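PDB 3S6J: hydrolase, haloacid dehalogenase-like family from Pseudomonas syringae pv. tomato, which is a calcium-bound hydrolase domain of the haloacid dehalogenase-like family, probably acting as a phosphatase on sugar phosphates. Local coordinates for the interface of chains A and B. Coordinates in Å, arbitrary orientation; residue numbers count along the deposited sequence, not the author numbering. Chains: chain A/B, Hydrolase, haloacid dehalogenase-like family.

Contact 1: the interface of chains A and B. Residues chain A 29, 39-43; chain B 19, 93, 191-192, 211.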
ATOM      1  N   LYS A  29     -11.100  -5.431  -5.173  1.00 36.98           N
ATOM      2  CA  LYS A  29     -11.363  -6.453  -4.181  1.00 39.81           C
ATOM      3  C   LYS A  29     -12.854  -6.746  -4.055  1.00 41.04           C
ATOM      4  O   LYS A  29     -13.249  -7.885  -3.866  1.00 43.19           O
ATOM      5  CB  LYS A  29     -10.803  -6.027  -2.828  1.00 37.72           C
ATOM      6  CG  LYS A  29     -11.072  -7.025  -1.726  1.00 44.08           C
ATOM      7  CD  LYS A  29     -10.380  -8.356  -2.003  1.00 43.92           C
ATOM      8  CE  LYS A  29     -10.281  -9.172  -0.717  1.00 47.10           C
ATOM      9  NZ  LYS A  29      -9.371 -10.354  -0.827  1.00 44.09           N
ATOM     10  N   LEU A  39      -8.129 -13.159  -3.336  1.00 38.87           N
ATOM     11  CA  LEU A  39      -6.838 -12.559  -3.657  1.00 37.26           C
ATOM     12  C   LEU A  39      -6.437 -11.514  -2.625  1.00 35.20           C
ATOM     13  O   LEU A  39      -7.211 -10.609  -2.342  1.00 34.57           O
ATOM     14  CB  LEU A  39      -6.887 -11.893  -5.025  1.00 38.93           C
ATOM     15  CG  LEU A  39      -5.534 -11.911  -5.717  1.00 41.33           C
ATOM     16  CD1 LEU A  39      -5.469 -13.222  -6.497  1.00 44.91           C
ATOM     17  CD2 LEU A  39      -5.368 -10.711  -6.635  1.00 38.53           C
ATOM     18  N   ALA A  40      -5.224 -11.623  -2.087  1.00 32.06           N
ATOM     19  CA  ALA A  40      -4.761 -10.679  -1.072  1.00 32.54           C
ATOM     20  C   ALA A  40      -4.688  -9.240  -1.617  1.00 32.43           C
ATOM     21  O   ALA A  40      -4.407  -9.036  -2.803  1.00 32.43           O
ATOM     22  CB  ALA A  40      -3.427 -11.131  -0.499  1.00 30.65           C
HETATM   23  N   MSE A  41      -4.954  -8.256  -0.758  1.00 31.00           N
HETATM   24  CA  MSE A  41      -4.937  -6.841  -1.170  1.00 33.09           C
HETATM   25  C   MSE A  41      -3.584  -6.400  -1.757  1.00 31.27           C
HETATM   26  O   MSE A  41      -3.545  -5.674  -2.747  1.00 28.50           O
HETATM   27  CB  MSE A  41      -5.256  -5.901   0.010  1.00 32.28           C
HETATM   28  CG  MSE A  41      -6.527  -6.180   0.772  1.00 37.68           C
HETATM   29 SE   MSE A  41      -8.076  -5.602  -0.232  1.00 63.27          SE
HETATM   30  CE  MSE A  41      -7.999  -3.665   0.004  1.00 41.24           C
ATOM     31  N   TRP A  42      -2.484  -6.793  -1.113  1.00 30.36           N
ATOM     32  CA  TRP A  42      -1.151  -6.412  -1.588  1.00 28.67           C
ATOM     33  C   TRP A  42      -0.927  -6.839  -3.058  1.00 30.72           C
ATOM     34  O   TRP A  42      -0.359  -6.077  -3.847  1.00 28.98           O
ATOM     35  CB  TRP A  42      -0.054  -6.961  -0.666  1.00 29.31           C
ATOM     36  CG  TRP A  42       0.214  -8.450  -0.839  1.00 31.15           C
ATOM     37  CD1 TRP A  42      -0.533  -9.486  -0.348  1.00 31.99           C
ATOM     38  CD2 TRP A  42       1.311  -9.049  -1.548  1.00 28.50           C
ATOM     39  NE1 TRP A  42       0.035 -10.697  -0.715  1.00 30.52           N
ATOM     40  CE2 TRP A  42       1.167 -10.450  -1.444  1.00 30.59           C
ATOM     41  CE3 TRP A  42       2.408  -8.537  -2.243  1.00 29.87           C
ATOM     42  CZ2 TRP A  42       2.075 -11.344  -2.026  1.00 32.11           C
ATOM     43  CZ3 TRP A  42       3.314  -9.425  -2.816  1.00 30.54           C
ATOM     44  CH2 TRP A  42       3.136 -10.810  -2.708  1.00 33.23           C
ATOM     45  N   ARG A  43      -1.406  -8.031  -3.431  1.00 30.15           N
ATOM     46  CA  ARG A  43      -1.262  -8.510  -4.814  1.00 31.31           C
ATOM     47  C   ARG A  43      -2.040  -7.638  -5.782  1.00 30.38           C
ATOM     48  O   ARG A  43      -1.554  -7.299  -6.864  1.00 28.23           O
ATOM     49  CB  ARG A  43      -1.689  -9.986  -4.969  1.00 31.80           C
ATOM     50  CG  ARG A  43      -1.023 -10.937  -3.978  1.00 35.04           C
ATOM     51  CD  ARG A  43      -1.271 -12.415  -4.305  1.00 37.39           C
ATOM     52  NE  ARG A  43      -0.072 -13.023  -4.855  1.00 40.87           N
ATOM     53  CZ  ARG A  43       0.871 -13.618  -4.132  1.00 39.61           C
ATOM     54  NH1 ARG A  43       0.757 -13.711  -2.813  1.00 40.22           N
ATOM     55  NH2 ARG A  43       1.930 -14.116  -4.727  1.00 40.28           N
TER
ATOM     56  N   ASP B  19      -5.405 -10.559   6.278  1.00 32.74           N
ATOM     57  CA  ASP B  19      -5.346  -9.507   5.263  1.00 31.92           C
ATOM     58  C   ASP B  19      -6.146  -8.276   5.703  1.00 33.86           C
ATOM     59  O   ASP B  19      -7.250  -8.019   5.204  1.00 35.42           O
ATOM     60  CB  ASP B  19      -5.848 -10.040   3.928  1.00 32.04           C
ATOM     61  CG  ASP B  19      -5.538  -9.118   2.780  1.00 32.10           C
ATOM     62  OD1 ASP B  19      -4.937  -8.047   3.022  1.00 29.28           O
ATOM     63  OD2 ASP B  19      -5.900  -9.475   1.629  1.00 33.26           O
ATOM     64  N   LEU B  93      -4.905 -14.572   5.559  1.00 34.18           N
ATOM     65  CA  LEU B  93      -3.947 -14.656   4.442  1.00 32.66           C
ATOM     66  C   LEU B  93      -3.586 -16.118   4.126  1.00 31.46           C
ATOM     67  O   LEU B  93      -3.597 -16.943   5.027  1.00 32.08           O
ATOM     68  CB  LEU B  93      -2.679 -13.864   4.789  1.00 31.30           C
ATOM     69  CG  LEU B  93      -2.769 -12.350   4.579  1.00 32.44           C
ATOM     70  CD1 LEU B  93      -1.806 -11.563   5.476  1.00 30.38           C
ATOM     71  CD2 LEU B  93      -2.555 -12.032   3.093  1.00 30.15           C
ATOM     72  N   LEU B 191       5.491  -9.642   2.562  1.00 28.23           N
ATOM     73  CA  LEU B 191       4.994  -8.621   1.647  1.00 27.69           C
ATOM     74  C   LEU B 191       3.481  -8.384   1.769  1.00 29.01           C
ATOM     75  O   LEU B 191       2.937  -7.470   1.133  1.00 29.76           O
ATOM     76  CB  LEU B 191       5.340  -8.990   0.199  1.00 28.80           C
ATOM     77  CG  LEU B 191       6.820  -9.260  -0.120  1.00 30.76           C
ATOM     78  CD1 LEU B 191       6.980  -9.624  -1.600  1.00 26.04           C
ATOM     79  CD2 LEU B 191       7.679  -8.036   0.234  1.00 27.62           C
ATOM     80  N   SER B 192       2.810  -9.191   2.591  1.00 28.36           N
ATOM     81  CA  SER B 192       1.344  -9.208   2.618  1.00 29.92           C
ATOM     82  C   SER B 192       0.697  -7.972   3.280  1.00 30.74           C
ATOM     83  O   SER B 192      -0.529  -7.782   3.201  1.00 29.04           O
ATOM     84  CB  SER B 192       0.819 -10.516   3.228  1.00 28.55           C
ATOM     85  OG  SER B 192       1.531 -10.876   4.399  1.00 27.96           O
ATOM     86  N   ASP B 211       4.112 -14.199   1.822  1.00 28.77           N
ATOM     87  CA  ASP B 211       2.990 -14.385   2.715  1.00 28.66           C
ATOM     88  C   ASP B 211       3.264 -15.640   3.570  1.00 29.93           C
ATOM     89  O   ASP B 211       4.331 -16.234   3.462  1.00 26.85           O
ATOM     90  CB  ASP B 211       1.668 -14.436   1.915  1.00 27.32           C
ATOM     91  CG  ASP B 211       1.680 -15.505   0.805  1.00 30.66           C
ATOM     92  OD1 ASP B 211       2.447 -16.484   0.936  1.00 31.21           O
ATOM     93  OD2 ASP B 211       0.938 -15.367  -0.199  1.00 27.38           O
TER
HETATM   94  O   HOH W   1      -2.743  -8.065   1.418  1.00 29.63           O
HETATM   95  O   HOH W   2      -0.900 -13.480  -0.326  1.00 29.71           O
HETATM   96  O   HOH W   3      -7.939 -11.259   1.479  1.00 37.31           O

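Contact 2: the interface of chains A and B. Residues chain A 191-192, 210-211; chain B 42-43.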
ATOM      1  N   LEU A 191       5.954   8.403  -4.520  1.00 24.00           N
ATOM      2  CA  LEU A 191       5.641   7.437  -3.468  1.00 25.64           C
ATOM      3  C   LEU A 191       4.134   7.370  -3.151  1.00 26.77           C
ATOM      4  O   LEU A 191       3.684   6.488  -2.415  1.00 25.45           O
ATOM      5  CB  LEU A 191       6.395   7.792  -2.185  1.00 25.35           C
ATOM      6  CG  LEU A 191       7.922   7.635  -2.168  1.00 27.51           C
ATOM      7  CD1 LEU A 191       8.502   7.924  -0.763  1.00 22.17           C
ATOM      8  CD2 LEU A 191       8.312   6.252  -2.613  1.00 25.00           C
ATOM      9  N   SER A 192       3.378   8.304  -3.722  1.00 26.34           N
ATOM     10  CA  SER A 192       1.997   8.573  -3.312  1.00 25.32           C
ATOM     11  C   SER A 192       1.032   7.492  -3.796  1.00 25.93           C
ATOM     12  O   SER A 192      -0.172   7.542  -3.535  1.00 25.13           O
ATOM     13  CB  SER A 192       1.587   9.952  -3.828  1.00 23.76           C
ATOM     14  OG  SER A 192       1.798  10.037  -5.231  1.00 25.88           O
ATOM     15  N   GLU A 210       8.198  12.194  -3.047  1.00 24.32           N
ATOM     16  CA  GLU A 210       7.101  11.783  -2.194  1.00 26.05           C
ATOM     17  C   GLU A 210       5.762  11.914  -2.894  1.00 26.24           C
ATOM     18  O   GLU A 210       4.957  11.001  -2.842  1.00 25.40           O
ATOM     19  CB  GLU A 210       7.094  12.611  -0.907  1.00 25.22           C
ATOM     20  CG  GLU A 210       8.354  12.413  -0.059  1.00 28.49           C
ATOM     21  CD  GLU A 210       8.165  12.913   1.370  1.00 33.00           C
ATOM     22  OE1 GLU A 210       7.228  13.710   1.603  1.00 35.47           O
ATOM     23  OE2 GLU A 210       8.940  12.501   2.263  1.00 35.03           O
ATOM     24  N   ASP A 211       5.540  13.060  -3.536  1.00 25.57           N
ATOM     25  CA  ASP A 211       4.242  13.428  -4.081  1.00 24.71           C
ATOM     26  C   ASP A 211       4.434  14.660  -4.989  1.00 27.49           C
ATOM     27  O   ASP A 211       5.558  15.164  -5.107  1.00 25.22           O
ATOM     28  CB  ASP A 211       3.222  13.675  -2.939  1.00 25.70           C
ATOM     29  CG  ASP A 211       3.641  14.814  -1.957  1.00 28.48           C
ATOM     30  OD1 ASP A 211       4.507  15.659  -2.283  1.00 28.06           O
ATOM     31  OD2 ASP A 211       3.092  14.853  -0.825  1.00 28.88           O
TER
ATOM     32  N   TRP B  42      -1.010   6.830   1.375  1.00 26.69           N
ATOM     33  CA  TRP B  42       0.308   6.174   1.435  1.00 27.28           C
ATOM     34  C   TRP B  42       1.068   6.505   2.749  1.00 29.08           C
ATOM     35  O   TRP B  42       1.750   5.632   3.317  1.00 26.98           O
ATOM     36  CB  TRP B  42       1.162   6.501   0.203  1.00 25.56           C
ATOM     37  CG  TRP B  42       1.736   7.891   0.230  1.00 27.37           C
ATOM     38  CD1 TRP B  42       1.098   9.050  -0.110  1.00 27.43           C
ATOM     39  CD2 TRP B  42       3.066   8.262   0.615  1.00 25.20           C
ATOM     40  NE1 TRP B  42       1.956  10.124   0.050  1.00 26.21           N
ATOM     41  CE2 TRP B  42       3.165   9.661   0.492  1.00 28.54           C
ATOM     42  CE3 TRP B  42       4.178   7.543   1.060  1.00 28.46           C
ATOM     43  CZ2 TRP B  42       4.331  10.363   0.812  1.00 28.06           C
ATOM     44  CZ3 TRP B  42       5.335   8.233   1.363  1.00 28.34           C
ATOM     45  CH2 TRP B  42       5.401   9.633   1.236  1.00 28.76           C
ATOM     46  N   ARG B  43       0.930   7.745   3.233  1.00 28.47           N
ATOM     47  CA  ARG B  43       1.542   8.174   4.495  1.00 29.73           C
ATOM     48  C   ARG B  43       0.940   7.432   5.689  1.00 30.33           C
ATOM     49  O   ARG B  43       1.641   7.106   6.637  1.00 31.73           O
ATOM     50  CB  ARG B  43       1.425   9.712   4.708  1.00 30.83           C
ATOM     51  CG  ARG B  43       1.722  10.564   3.466  1.00 31.85           C
ATOM     52  CD  ARG B  43       2.050  12.034   3.772  1.00 31.84           C
ATOM     53  NE  ARG B  43       3.446  12.115   4.199  1.00 41.70           N
ATOM     54  CZ  ARG B  43       4.418  12.753   3.553  1.00 34.54           C
ATOM     55  NH1 ARG B  43       4.171  13.432   2.448  1.00 30.48           N
ATOM     56  NH2 ARG B  43       5.643  12.723   4.048  1.00 40.54           N
TER
HETATM   57  O   HOH W   4      -1.729   7.910  -1.149  1.00 24.76           O
HETATM   58  O   HOH W   5       1.257  12.783   0.031  1.00 29.59           O

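Contact 1: the interface of chains A and B
The N-terminal turn of helix 41-47 of chain A, carrying A:Met41, A:Trp42 and A:Arg43, meets B:Asp19 and the 3-10 turn 191-193 of chain B, an example of a helix start capped by an acid from the partner chain. The carboxylate oxygen OD2 of B:Asp19 accepts a hydrogen bond from the backbone N of A:Met41, a selenomethionine, at 2.8 Å, through its syn lone pair and with a fairly straight N-H (157°). The side chain of B:Asp19 holds CG anti to its own backbone nitrogen (chi1 -167°), which carries the carboxylate towards the helix start, and crosses that of A:Met41 at about a right angle. Its negative charge there probably interacts favourably with the positive end of the helix dipole. The second oxygen, OD1, works through water 1, which also touches A:Trp42 N and B:Ser192 O, while water 3 joins OD2 to the side-chain nitrogen NZ of A:Lys29. That NZ is anchored within its own chain by A:Leu39 O at 2.7 Å, met from above the carbonyl plane. Beside this polar cluster, A:Ala40 CB packs against the branch CD2 of B:Leu93.

The indole of A:Trp42 is sandwiched. Over one face lie B:Leu191 O and B:Ser192 CA, the latter 3.7 Å from the centroid of the five-membered ring, with B:Leu191 CB over the six-membered ring; A:Arg43 CG covers the opposite face. The chain of A:Arg43 bends at chi3, and its guanidinium lies over A:Trp42 CH2. From there NH1 makes a weak hydrogen bond and salt bridge to B:Asp211 OD2, the guanidinium and carboxylate planes 43° apart. Water 2 lies at the indole edge, 3.0 Å from A:Trp42 NE1 and 2.6 Å from B:Asp211 OD2.

Contact 2: the interface of chains A and B
B:Trp42 lays one face of its indole on A:Leu191, A:Ser192 and A:Glu210, a worked case of an aromatic ring docking on the 3-10 turn 191-193 and a loop residue of the partner chain. Apolar contact comes first. A:Ser192 CA sits over the five-membered ring, 3.4 Å from B:Trp42 CD1, and A:Leu191 CB covers the six-membered ring, 3.7 Å from B:Trp42 CZ3. The backbone oxygens of A:Leu191 and A:Glu210 lie above the same face towards its rim, and A:Glu210 CB reaches the far end of the ring at CZ2. B:Arg43 CG lies over the opposite face, towards its rim, so the indole is held flat between its own neighbour and the partner chain. With chi1 at 75°, B:Trp42 CG stands between backbone N and carbonyl carbon, the position that turns the ring towards the 3-10 turn.

Charge pairing rims the ring. The guanidinium of B:Arg43, which has B:Trp42 CZ2 over one face towards its rim, approaches A:Glu210 end-on, NH2 at 3.1 Å and NH1 at 3.2 Å both bonding to OE1. Both come from above one face of the carboxylate, the carboxylate and guanidinium planes being 65° apart. A:Asp211 OD2 lies in the guanidinium plane, forming a longer salt bridge of 3.7 Å with NH1.

Water completes the polar set. Water 5 joins the indole NE1 of B:Trp42, over 2.8 Å and nearly straight (164°), to A:Asp211 OD2, while water 4 links B:Trp42 N to the carbonyl oxygen of A:Ser192. Together, the packed ring and its charged rim tie helix 41-47 of chain B to chain A, probably helping to hold the deposited two-chain assembly together.

About 20 Å separates the centres of contact 1 and contact 2, largely twin patches related by the two-fold axis with the chains exchanged. Both use Trp42 and Arg43 from helix 41-47 of one chain and Leu191, Ser192 and Asp211 of the other. Contact 1 extends towards the start of the helix, and contact 2 adds Glu210, so together they show more of one repeated surface. The Arg43 pairing differs in detail between the copies, whereas the indole packing is reproduced closely. Such reciprocity is consistent with a dimer, although the structure alone does not show that the pair forms in solution.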